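Local coordinates for protein putative secreted lipase (Streptomyces sp. W007, PDB 5H6B) that probably hydrolyses the ester bonds of triacylglycerols, acting as a thermostable secreted lipase of the alpha/beta hydrolase class, at residues 78-83 / 168-173; 36-41 / 147-152; 113-118 / 129-134; 106-111 / 233-238. One frame throughout, in Å; residues are numbered along the deposited sequence.

Contact 1: residues 78-83 / 168-173; sequences GPIDKS and ADQVAG
Asp169 reaches over to the start of helix 80-98 and takes a nearly straight hydrogen bond from the backbone of Ile80: N lies 3.0 Å from Asp169 OD2, with 170° at the hydrogen. OD2 offers its anti lone pair, the one turned away from OD1, and the same oxygen lies 3.6 Å from Pro79 CA. The amide of Ile80 follows the N-cap residue Pro79 and has no carbonyl a turn earlier in its own helix, so a carboxylate suits this place, and the helix dipole would probably favour its negative charge. Alongside the bond the two side chains run past each other in opposite directions, Asp169 CB packing on Ile80 CG1 at 3.6 Å. Because CG1 stands beside the backbone N (chi1 -55°), the longer branch of Ile80 extends toward the loop, where CD1 meets Gln170 CG at 3.5 Å and the two chains cross roughly at right angles. With an alanine in place of Asp169, the N-H of Ile80 would probably lose its acceptor and the helix start would lose the negative charge beside it. One shell out, a type I turn from Ala168 to Val171 sets the bend that presents Asp169, whose carbonyl is bonded by Ser174 OG. Asp81 OD1, 4.8 Å from Asp169 OD2, instead takes a bond from Lys82 N. Phe176 of helix 175-181 packs on both Ile80 and Asp169. The contact thus ties a helix of the alpha/beta hydrolase core to the segment between strands 128-134 and 191-196, a place where such folds often carry their lid.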
loop_
_atom_site.group_PDB
_atom_site.type_symbol
_atom_site.label_atom_id
_atom_site.label_comp_id
_atom_site.label_asym_id
_atom_site.label_seq_id
_atom_site.Cartn_x
_atom_site.Cartn_y
_atom_site.Cartn_z
ATOM N N GLY A 78 -15.405 -0.734 -3.944
ATOM C CA GLY A 78 -15.888 0.106 -5.019
ATOM C C GLY A 78 -14.908 0.236 -6.185
ATOM O O GLY A 78 -13.798 -0.316 -6.151
ATOM N N PRO A 79 -15.320 0.962 -7.236
ATOM C CA PRO A 79 -14.480 1.094 -8.420
ATOM C C PRO A 79 -13.134 1.723 -8.102
ATOM O O PRO A 79 -13.069 2.723 -7.382
ATOM C CB PRO A 79 -15.305 1.996 -9.347
ATOM C CG PRO A 79 -16.710 1.806 -8.921
ATOM C CD PRO A 79 -16.659 1.544 -7.440
ATOM N N ILE A 80 -12.066 1.141 -8.634
ATOM C CA ILE A 80 -10.724 1.536 -8.187
ATOM C C ILE A 80 -10.362 2.955 -8.659
ATOM O O ILE A 80 -9.623 3.660 -7.964
ATOM C CB ILE A 80 -9.650 0.463 -8.521
ATOM C CG1 ILE A 80 -10.087 -0.884 -7.916
ATOM C CG2 ILE A 80 -8.282 0.874 -7.970
ATOM C CD1 ILE A 80 -9.074 -1.991 -7.960
ATOM N N ASP A 81 -10.909 3.393 -9.795
ATOM C CA ASP A 81 -10.737 4.799 -10.217
ATOM C C ASP A 81 -11.332 5.774 -9.208
ATOM O O ASP A 81 -10.699 6.770 -8.882
ATOM C CB ASP A 81 -11.261 5.078 -11.642
ATOM C CG ASP A 81 -12.716 4.674 -11.850
ATOM O OD1 ASP A 81 -13.291 3.972 -10.998
ATOM O OD2 ASP A 81 -13.282 5.027 -12.905
ATOM N N LYS A 82 -12.515 5.470 -8.674
ATOM C CA LYS A 82 -13.102 6.275 -7.583
ATOM C C LYS A 82 -12.231 6.218 -6.327
ATOM O O LYS A 82 -12.055 7.227 -5.630
ATOM C CB LYS A 82 -14.518 5.806 -7.206
ATOM C CG LYS A 82 -15.545 5.785 -8.329
ATOM C CD LYS A 82 -15.806 7.159 -8.915
ATOM C CE LYS A 82 -16.860 7.061 -10.000
ATOM N NZ LYS A 82 -17.245 8.410 -10.486
ATOM N N SER A 83 -11.697 5.037 -6.030
ATOM C CA SER A 83 -10.807 4.895 -4.873
ATOM C C SER A 83 -9.560 5.793 -4.977
ATOM O O SER A 83 -9.140 6.428 -3.989
ATOM C CB SER A 83 -10.417 3.434 -4.669
ATOM O OG SER A 83 -11.528 2.672 -4.208
ATOM N N ALA A 168 -13.401 -6.888 -9.529
ATOM C CA ALA A 168 -13.328 -7.091 -10.982
ATOM C C ALA A 168 -12.251 -6.218 -11.627
ATOM O O ALA A 168 -11.590 -6.642 -12.571
ATOM C CB ALA A 168 -14.692 -6.849 -11.644
ATOM N N ASP A 169 -12.094 -5.002 -11.106
ATOM C CA ASP A 169 -11.057 -4.080 -11.539
ATOM C C ASP A 169 -9.628 -4.592 -11.283
ATOM O O ASP A 169 -8.703 -4.158 -11.952
ATOM C CB ASP A 169 -11.224 -2.704 -10.847
ATOM C CG ASP A 169 -12.342 -1.845 -11.448
ATOM O OD1 ASP A 169 -12.945 -2.228 -12.469
ATOM O OD2 ASP A 169 -12.621 -0.758 -10.892
ATOM N N GLN A 170 -9.439 -5.480 -10.309
ATOM C CA GLN A 170 -8.119 -6.068 -10.046
ATOM C C GLN A 170 -7.766 -7.246 -10.972
ATOM O O GLN A 170 -6.631 -7.723 -10.922
ATOM C CB GLN A 170 -7.990 -6.504 -8.579
ATOM C CG GLN A 170 -8.076 -5.348 -7.596
ATOM C CD GLN A 170 -7.941 -5.792 -6.146
ATOM O OE1 GLN A 170 -8.908 -5.821 -5.381
ATOM N NE2 GLN A 170 -6.754 -6.156 -5.780
ATOM N N VAL A 171 -8.702 -7.717 -11.796
ATOM C CA VAL A 171 -8.447 -8.915 -12.609
ATOM C C VAL A 171 -7.494 -8.557 -13.748
ATOM O O VAL A 171 -7.714 -7.566 -14.440
ATOM C CB VAL A 171 -9.767 -9.568 -13.115
ATOM C CG1 VAL A 171 -9.513 -10.713 -14.108
ATOM C CG2 VAL A 171 -10.547 -10.105 -11.933
ATOM N N ALA A 172 -6.414 -9.326 -13.910
ATOM C CA ALA A 172 -5.473 -9.076 -15.029
ATOM C C ALA A 172 -6.258 -9.155 -16.327
ATOM O O ALA A 172 -6.992 -10.123 -16.541
ATOM C CB ALA A 172 -4.336 -10.086 -15.040
ATOM N N GLY A 173 -6.156 -8.105 -17.138
ATOM C CA GLY A 173 -6.904 -7.985 -18.394
ATOM C C GLY A 173 -8.185 -7.168 -18.299
ATOM O O GLY A 173 -8.833 -6.928 -19.316
#

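Contact 2: residues 36-41 / 147-152; sequences HGTFGN and TKLLPF
Gly37 O, the carbonyl just before Thr38 and Phe39, the residues that meet Leu149 and Leu150, is gripped by two donors. His36 ND1 lies 2.7 Å from it, in the carbonyl plane and on a lone pair, while Gly40 N closes a type II turn on it at 3.2 Å. The turn puts Phe39 at a positive phi (67°), and its ring projects toward segment 147-152. Leu149 comes in at the ring edge, CB lying 3.6 Å from Phe39 CE2, and its CD1 also reaches Thr38 CB at 3.9 Å. Leu150 adds CD2, 3.9 Å from Phe39 CZ, approaching the ring obliquely. This loop follows strand 32-35, and in lipases of the alpha/beta hydrolase fold a His-Gly pair at that position typically precedes the oxyanion hole, a role that remains an inference here. Thr38 is two-sided: with OG1 beside the backbone N (chi1 -55°), CG2 falls anti to that N and sits 3.7 Å above the centre of the Phe39 ring, and the hydroxyl turns instead to the side chains of Gln170 and Gln110, where hydrogen bonds are probable. A threonine suits this place because one branch packs on the aromatic ring and the other meets amides. Leu167 of helix 165-168 also packs on Phe39, and Leu149 continues the apolar surface onto His232 and Val233 of helix 232-237.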
loop_
_atom_site.group_PDB
_atom_site.type_symbol
_atom_site.label_atom_id
_atom_site.label_comp_id
_atom_site.label_asym_id
_atom_site.label_seq_id
_atom_site.Cartn_x
_atom_site.Cartn_y
_atom_site.Cartn_z
ATOM N N HIS A 36 -4.716 0.783 2.723
ATOM C CA HIS A 36 -5.042 -0.634 2.982
ATOM C C HIS A 36 -5.341 -1.445 1.730
ATOM O O HIS A 36 -5.479 -0.906 0.663
ATOM C CB HIS A 36 -6.243 -0.737 3.940
ATOM C CG HIS A 36 -7.491 -0.158 3.386
ATOM N ND1 HIS A 36 -8.222 -0.771 2.394
ATOM C CD2 HIS A 36 -8.127 0.999 3.670
ATOM C CE1 HIS A 36 -9.258 -0.008 2.088
ATOM N NE2 HIS A 36 -9.225 1.065 2.857
ATOM N N GLY A 37 -5.546 -2.735 1.904
ATOM C CA GLY A 37 -5.808 -3.658 0.820
ATOM C C GLY A 37 -7.275 -3.978 0.719
ATOM O O GLY A 37 -8.132 -3.277 1.294
ATOM N N THR A 38 -7.560 -5.016 -0.052
ATOM C CA THR A 38 -8.935 -5.426 -0.302
ATOM C C THR A 38 -9.501 -5.981 0.980
ATOM O O THR A 38 -8.825 -6.696 1.695
ATOM C CB THR A 38 -8.994 -6.475 -1.437
ATOM O OG1 THR A 38 -8.345 -5.942 -2.601
ATOM C CG2 THR A 38 -10.420 -6.809 -1.794
ATOM N N PHE A 39 -10.735 -5.615 1.291
ATOM C CA PHE A 39 -11.409 -5.997 2.551
ATOM C C PHE A 39 -10.811 -5.390 3.815
ATOM O O PHE A 39 -11.110 -5.867 4.900
ATOM C CB PHE A 39 -11.489 -7.521 2.771
ATOM C CG PHE A 39 -11.932 -8.306 1.573
ATOM C CD1 PHE A 39 -13.072 -7.952 0.871
ATOM C CD2 PHE A 39 -11.233 -9.443 1.182
ATOM C CE1 PHE A 39 -13.500 -8.703 -0.213
ATOM C CE2 PHE A 39 -11.647 -10.192 0.087
ATOM C CZ PHE A 39 -12.789 -9.820 -0.612
ATOM N N GLY A 40 -9.992 -4.351 3.685
ATOM C CA GLY A 40 -9.321 -3.746 4.820
ATOM C C GLY A 40 -9.907 -2.385 5.126
ATOM O O GLY A 40 -10.786 -1.895 4.414
ATOM N N ASN A 41 -9.385 -1.765 6.177
ATOM C CA ASN A 41 -9.745 -0.401 6.532
ATOM C C ASN A 41 -8.544 0.348 7.109
ATOM O O ASN A 41 -7.449 -0.221 7.287
ATOM C CB ASN A 41 -10.930 -0.420 7.522
ATOM C CG ASN A 41 -10.589 -1.135 8.807
ATOM O OD1 ASN A 41 -9.703 -0.712 9.532
ATOM N ND2 ASN A 41 -11.278 -2.231 9.086
ATOM N N THR A 147 -10.270 -14.755 -3.978
ATOM C CA THR A 147 -11.021 -15.640 -3.079
ATOM C C THR A 147 -10.140 -16.224 -1.966
ATOM O O THR A 147 -10.646 -16.603 -0.921
ATOM C CB THR A 147 -11.731 -16.805 -3.823
ATOM O OG1 THR A 147 -10.761 -17.700 -4.382
ATOM C CG2 THR A 147 -12.669 -16.290 -4.927
ATOM N N LYS A 148 -8.829 -16.281 -2.169
ATOM C CA LYS A 148 -7.919 -16.723 -1.114
ATOM C C LYS A 148 -7.761 -15.739 0.055
ATOM O O LYS A 148 -7.213 -16.113 1.097
ATOM C CB LYS A 148 -6.567 -17.136 -1.704
ATOM C CG LYS A 148 -6.719 -18.237 -2.748
ATOM C CD LYS A 148 -5.504 -19.147 -2.822
ATOM C CE LYS A 148 -5.533 -20.010 -4.079
ATOM N NZ LYS A 148 -6.797 -20.796 -4.148
ATOM N N LEU A 149 -8.235 -14.502 -0.114
ATOM C CA LEU A 149 -8.408 -13.574 1.022
ATOM C C LEU A 149 -9.565 -13.926 1.971
ATOM O O LEU A 149 -9.511 -13.593 3.152
ATOM C CB LEU A 149 -8.632 -12.149 0.538
ATOM C CG LEU A 149 -7.514 -11.440 -0.207
ATOM C CD1 LEU A 149 -8.059 -10.208 -0.927
ATOM C CD2 LEU A 149 -6.360 -11.089 0.740
ATOM N N LEU A 150 -10.598 -14.589 1.459
ATOM C CA LEU A 150 -11.853 -14.767 2.204
ATOM C C LEU A 150 -11.712 -15.444 3.576
ATOM O O LEU A 150 -12.364 -15.021 4.536
ATOM C CB LEU A 150 -12.889 -15.501 1.350
ATOM C CG LEU A 150 -13.382 -14.765 0.099
ATOM C CD1 LEU A 150 -14.367 -15.676 -0.610
ATOM C CD2 LEU A 150 -14.031 -13.423 0.407
ATOM N N PRO A 151 -10.830 -16.447 3.701
ATOM C CA PRO A 151 -10.686 -17.058 5.028
ATOM C C PRO A 151 -10.237 -16.098 6.139
ATOM O O PRO A 151 -10.440 -16.396 7.321
ATOM C CB PRO A 151 -9.630 -18.145 4.793
ATOM C CG PRO A 151 -9.768 -18.481 3.335
ATOM C CD PRO A 151 -10.034 -17.158 2.686
ATOM N N PHE A 152 -9.608 -14.982 5.763
ATOM C CA PHE A 152 -9.162 -13.975 6.712
ATOM C C PHE A 152 -10.259 -12.970 7.021
ATOM O O PHE A 152 -10.206 -12.308 8.046
ATOM C CB PHE A 152 -7.927 -13.238 6.168
ATOM C CG PHE A 152 -6.708 -14.112 6.030
ATOM C CD1 PHE A 152 -5.825 -14.247 7.081
ATOM C CD2 PHE A 152 -6.446 -14.802 4.838
ATOM C CE1 PHE A 152 -4.703 -15.049 6.969
ATOM C CE2 PHE A 152 -5.329 -15.615 4.716
ATOM C CZ PHE A 152 -4.447 -15.731 5.784
#

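Contact 3: residues 113-118 / 129-134; sequences MMPNYY and NALVGI
Pro115 and Leu131 mark the closest backbone approach, their CA atoms 7.9 Å apart, where the chain near the start of helix 115-121 lies against strand 128-134. The two belong to one beta-alpha-beta crossover of the alpha/beta hydrolase fold: strand 103-108 is followed by the helices and then by strand 128-134, its parallel neighbour in the sheet. Leu131 is the side chain of the strand that carries the contact, its neighbours Ala130 and Val132 facing the other way. With CG anti to the backbone N (chi1 175°), it holds its two methyl groups out to different partners. The Leu131 side chain crosses the proline at about a right angle, with CD1 3.9 Å from Pro115 CB and 4.1 Å from Pro115 CG. A proline fits here on two counts: it offers a rigid apolar surface, and having no N-H it is tolerated near a helix start. The chain leading into the helix is held by i to i+3 bonds, Asn116 N to Met113 O and Tyr117 N to Met114 O, both 3.0 Å. Around this packing, Leu105 of strand 103-108 touches both Pro115 and Leu131, and Leu180 of helix 175-181 touches Asn116. A branched leucine suits this buried strand position because its two methyls reach Pro115 and Asn116 at once. It crosses the Asn116 side chain obliquely, with Leu131 CD2 lying 3.8 Å from the amide carbon, Asn116 CG.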
loop_
_atom_site.group_PDB
_atom_site.type_symbol
_atom_site.label_atom_id
_atom_site.label_comp_id
_atom_site.label_asym_id
_atom_site.label_seq_id
_atom_site.Cartn_x
_atom_site.Cartn_y
_atom_site.Cartn_z
ATOM N N MET A 113 -1.128 -0.939 -5.222
ATOM C CA MET A 113 -1.344 -0.784 -6.657
ATOM C C MET A 113 -2.159 0.459 -7.020
ATOM O O MET A 113 -1.755 1.222 -7.887
ATOM C CB MET A 113 -1.997 -2.039 -7.235
ATOM C CG MET A 113 -2.416 -1.896 -8.693
ATOM S SD MET A 113 -4.098 -1.267 -8.826
ATOM C CE MET A 113 -5.082 -2.743 -8.566
ATOM N N MET A 114 -3.308 0.637 -6.378
ATOM C CA MET A 114 -4.219 1.760 -6.659
ATOM C C MET A 114 -3.591 3.170 -6.730
ATOM O O MET A 114 -4.013 3.953 -7.565
ATOM C CB MET A 114 -5.386 1.757 -5.645
ATOM C CG MET A 114 -6.299 2.982 -5.680
ATOM S SD MET A 114 -5.699 4.316 -4.641
ATOM C CE MET A 114 -6.527 3.921 -3.099
ATOM N N PRO A 115 -2.635 3.521 -5.838
ATOM C CA PRO A 115 -1.944 4.836 -5.944
ATOM C C PRO A 115 -1.225 5.134 -7.294
ATOM O O PRO A 115 -1.027 6.303 -7.646
ATOM C CB PRO A 115 -0.924 4.780 -4.814
ATOM C CG PRO A 115 -1.550 3.882 -3.791
ATOM C CD PRO A 115 -2.315 2.848 -4.567
ATOM N N ASN A 116 -0.854 4.096 -8.040
ATOM C CA ASN A 116 -0.298 4.281 -9.379
ATOM C C ASN A 116 -1.298 4.935 -10.340
ATOM O O ASN A 116 -0.897 5.666 -11.251
ATOM C CB ASN A 116 0.213 2.954 -9.930
ATOM C CG ASN A 116 1.341 2.381 -9.088
ATOM O OD1 ASN A 116 1.200 1.335 -8.448
ATOM N ND2 ASN A 116 2.452 3.076 -9.056
ATOM N N TYR A 117 -2.596 4.701 -10.118
ATOM C CA TYR A 117 -3.640 5.416 -10.847
ATOM C C TYR A 117 -3.634 6.918 -10.504
ATOM O O TYR A 117 -3.742 7.778 -11.387
ATOM C CB TYR A 117 -5.007 4.814 -10.541
ATOM C CG TYR A 117 -6.082 5.224 -11.525
ATOM C CD1 TYR A 117 -6.753 6.439 -11.394
ATOM C CD2 TYR A 117 -6.411 4.407 -12.599
ATOM C CE1 TYR A 117 -7.721 6.826 -12.303
ATOM C CE2 TYR A 117 -7.391 4.781 -13.508
ATOM C CZ TYR A 117 -8.035 5.990 -13.355
ATOM O OH TYR A 117 -9.007 6.355 -14.243
ATOM N N TYR A 118 -3.514 7.217 -9.214
ATOM C CA TYR A 118 -3.426 8.597 -8.730
ATOM C C TYR A 118 -2.168 9.275 -9.277
ATOM O O TYR A 118 -2.238 10.400 -9.757
ATOM C CB TYR A 118 -3.467 8.584 -7.202
ATOM C CG TYR A 118 -2.974 9.798 -6.452
ATOM C CD1 TYR A 118 -3.663 11.012 -6.490
ATOM C CD2 TYR A 118 -1.870 9.703 -5.611
ATOM C CE1 TYR A 118 -3.226 12.108 -5.765
ATOM C CE2 TYR A 118 -1.436 10.789 -4.878
ATOM C CZ TYR A 118 -2.114 11.994 -4.966
ATOM O OH TYR A 118 -1.666 13.052 -4.221
ATOM N N ASN A 129 6.581 11.711 -3.103
ATOM C CA ASN A 129 8.010 11.427 -3.199
ATOM C C ASN A 129 8.278 9.917 -3.388
ATOM O O ASN A 129 9.065 9.525 -4.251
ATOM C CB ASN A 129 8.706 11.960 -1.937
ATOM C CG ASN A 129 10.119 11.441 -1.771
ATOM O OD1 ASN A 129 11.018 11.829 -2.501
ATOM N ND2 ASN A 129 10.327 10.577 -0.799
ATOM N N ALA A 130 7.624 9.087 -2.571
ATOM C CA ALA A 130 7.848 7.646 -2.577
ATOM C C ALA A 130 6.549 6.849 -2.439
ATOM O O ALA A 130 5.625 7.239 -1.712
ATOM C CB ALA A 130 8.841 7.247 -1.489
ATOM N N LEU A 131 6.483 5.753 -3.194
ATOM C CA LEU A 131 5.415 4.795 -3.093
ATOM C C LEU A 131 6.021 3.450 -2.747
ATOM O O LEU A 131 6.743 2.855 -3.562
ATOM C CB LEU A 131 4.637 4.688 -4.409
ATOM C CG LEU A 131 3.553 3.593 -4.446
ATOM C CD1 LEU A 131 2.553 3.706 -3.296
ATOM C CD2 LEU A 131 2.839 3.612 -5.774
ATOM N N VAL A 132 5.689 2.969 -1.551
ATOM C CA VAL A 132 6.104 1.668 -1.072
ATOM C C VAL A 132 4.902 0.750 -1.128
ATOM O O VAL A 132 3.877 1.024 -0.505
ATOM C CB VAL A 132 6.635 1.764 0.363
ATOM C CG1 VAL A 132 7.222 0.435 0.813
ATOM C CG2 VAL A 132 7.661 2.890 0.452
ATOM N N GLY A 133 5.047 -0.335 -1.887
ATOM C CA GLY A 133 4.018 -1.332 -2.085
ATOM C C GLY A 133 4.434 -2.611 -1.383
ATOM O O GLY A 133 5.541 -3.094 -1.593
ATOM N N ILE A 134 3.540 -3.146 -0.545
ATOM C CA ILE A 134 3.738 -4.408 0.129
ATOM C C ILE A 134 2.727 -5.350 -0.495
ATOM O O ILE A 134 1.532 -5.085 -0.467
ATOM C CB ILE A 134 3.485 -4.305 1.650
ATOM C CG1 ILE A 134 4.190 -3.087 2.244
ATOM C CG2 ILE A 134 3.965 -5.568 2.349
ATOM C CD1 ILE A 134 3.936 -2.901 3.727
#

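Contact 4: residues 106-111 / 233-238; sequences VGHSQG and VAIGTI
The GxSxG sequence of segment 106-111 forms what is very probably the nucleophile elbow of this lipase, and its His108 packs against helix 232-237. Strand 106-108 and helix 233-237 run nearly antiparallel, at 155°, with their axes 9.0 Å apart. The central meeting is a CH-pi contact: Gly236 CA stands 3.5 Å from the centroid of the His108 ring and only 4° off its normal. Only glycine fits there, since a CB on Gly236 would run into His108 CG. On the opposite face of the ring lies Ser109 CB, 3.8 Å above the plane. His108 CG is anti to the backbone N (chi1 -178°), which carries the ring out from the strand to the helix, where CE1 comes 3.5 Å from Val233 O. Val233 O already accepts from Thr237 OG1 at 2.7 Å, so the helix satisfies it from within. Elsewhere in the elbow a side chain on Gly107 would clash with Gly111 O, and Ser109 takes the positive phi of the strained turn. His108 NE2 is bonded to His232 O and ND1, weakly, to Asn45 OD1, which should hold the rotation of the ring, chiefly through the bond to His232 O. With a leucine in place of His108, His232 O would probably lose this side-chain donor and Gly236 the flat face on which it rests. Because Ser109 OG is bonded to His232 NE2, in a geometry consistent with a Ser-His-Asp triad, His108 appears as a second-shell residue next to the probable nucleophile whose ring holds the backbone carbonyl of its probable histidine partner.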
loop_
_atom_site.group_PDB
_atom_site.type_symbol
_atom_site.label_atom_id
_atom_site.label_comp_id
_atom_site.label_asym_id
_atom_site.label_seq_id
_atom_site.Cartn_x
_atom_site.Cartn_y
_atom_site.Cartn_z
ATOM N N VAL A 106 2.591 4.374 1.668
ATOM C CA VAL A 106 2.804 2.951 1.882
ATOM C C VAL A 106 1.465 2.242 1.721
ATOM O O VAL A 106 0.488 2.608 2.365
ATOM C CB VAL A 106 3.390 2.625 3.269
ATOM C CG1 VAL A 106 3.652 1.122 3.374
ATOM C CG2 VAL A 106 4.681 3.403 3.514
ATOM N N GLY A 107 1.439 1.213 0.877
ATOM C CA GLY A 107 0.219 0.485 0.598
ATOM C C GLY A 107 0.370 -1.026 0.559
ATOM O O GLY A 107 1.378 -1.551 0.094
ATOM N N HIS A 108 -0.658 -1.719 1.026
ATOM C CA HIS A 108 -0.687 -3.178 1.054
ATOM C C HIS A 108 -1.646 -3.679 -0.001
ATOM O O HIS A 108 -2.806 -3.241 -0.035
ATOM C CB HIS A 108 -1.148 -3.662 2.437
ATOM C CG HIS A 108 -1.164 -5.157 2.585
ATOM N ND1 HIS A 108 -1.920 -5.806 3.538
ATOM C CD2 HIS A 108 -0.540 -6.129 1.881
ATOM C CE1 HIS A 108 -1.742 -7.107 3.422
ATOM N NE2 HIS A 108 -0.913 -7.328 2.422
ATOM N N SER A 109 -1.169 -4.602 -0.851
ATOM C CA SER A 109 -2.042 -5.348 -1.771
ATOM C C SER A 109 -2.709 -4.382 -2.754
ATOM O O SER A 109 -1.993 -3.564 -3.341
ATOM C CB SER A 109 -3.054 -6.183 -0.973
ATOM O OG SER A 109 -3.742 -7.056 -1.834
ATOM N N GLN A 110 -4.040 -4.402 -2.899
ATOM C CA GLN A 110 -4.721 -3.329 -3.654
ATOM C C GLN A 110 -4.209 -1.928 -3.331
ATOM O O GLN A 110 -4.090 -1.094 -4.235
ATOM C CB GLN A 110 -6.239 -3.341 -3.462
ATOM C CG GLN A 110 -6.984 -2.313 -4.326
ATOM C CD GLN A 110 -8.502 -2.313 -4.124
ATOM O OE1 GLN A 110 -9.093 -3.288 -3.646
ATOM N NE2 GLN A 110 -9.132 -1.231 -4.512
ATOM N N GLY A 111 -3.915 -1.650 -2.065
ATOM C CA GLY A 111 -3.460 -0.315 -1.681
ATOM C C GLY A 111 -2.062 0.069 -2.140
ATOM O O GLY A 111 -1.714 1.242 -2.132
ATOM N N VAL A 233 -1.397 -11.859 3.364
ATOM C CA VAL A 233 -2.011 -11.031 4.384
ATOM C C VAL A 233 -1.000 -10.641 5.455
ATOM O O VAL A 233 -0.895 -9.470 5.801
ATOM C CB VAL A 233 -3.289 -11.701 4.967
ATOM C CG1 VAL A 233 -3.862 -10.890 6.132
ATOM C CG2 VAL A 233 -4.333 -11.822 3.854
ATOM N N ALA A 234 -0.253 -11.629 5.933
ATOM C CA ALA A 234 0.714 -11.448 6.996
ATOM C C ALA A 234 1.755 -10.389 6.677
ATOM O O ALA A 234 2.057 -9.552 7.533
ATOM C CB ALA A 234 1.404 -12.769 7.317
ATOM N N ILE A 235 2.278 -10.417 5.450
ATOM C CA ILE A 235 3.361 -9.510 5.050
ATOM C C ILE A 235 2.979 -8.027 5.210
ATOM O O ILE A 235 3.816 -7.223 5.595
ATOM C CB ILE A 235 3.892 -9.821 3.624
ATOM C CG1 ILE A 235 5.226 -9.096 3.346
ATOM C CG2 ILE A 235 2.883 -9.470 2.544
ATOM C CD1 ILE A 235 5.786 -9.406 1.967
ATOM N N GLY A 236 1.725 -7.672 4.947
ATOM C CA GLY A 236 1.289 -6.281 5.106
ATOM C C GLY A 236 0.607 -5.894 6.400
ATOM O O GLY A 236 0.231 -4.734 6.572
ATOM N N THR A 237 0.447 -6.845 7.309
ATOM C CA THR A 237 -0.268 -6.619 8.574
ATOM C C THR A 237 0.640 -6.763 9.802
ATOM O O THR A 237 0.679 -5.868 10.629
ATOM C CB THR A 237 -1.503 -7.568 8.687
ATOM O OG1 THR A 237 -1.123 -8.911 8.399
ATOM C CG2 THR A 237 -2.569 -7.174 7.715
ATOM N N ILE A 238 1.380 -7.868 9.902
ATOM C CA ILE A 238 2.131 -8.221 11.125
ATOM C C ILE A 238 3.647 -8.423 10.977
ATOM O O ILE A 238 4.352 -8.606 11.967
ATOM C CB ILE A 238 1.566 -9.514 11.736
ATOM C CG1 ILE A 238 1.690 -10.686 10.764
ATOM C CG2 ILE A 238 0.105 -9.313 12.138
ATOM C CD1 ILE A 238 1.487 -12.026 11.433
#

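Overall arrangement
The segments follow the chain as 36-41, 78-83, 106-111, 113-118, 129-134, 147-152, 168-173 and 233-238. Contact 3 is nested within the loops closed by the other three, which cross one another. Contacts 3 and 4, with centres 12 Å apart, share the parallel sheet through neighbouring strands 128-134 and 103-108, and Ile134 O probably accepts from Ser109 N, joining them. Contacts 2 and 4 lie 10 Å apart between centres, bringing the His-Gly loop beside the probable nucleophile. The centres of contacts 1 and 4 are about 17 Å apart, and Ile80 and Gln170 pack on Gln110. Contacts 1, 2 and 4 gather near the probable active site, with contact 3 packing the sheet beside it.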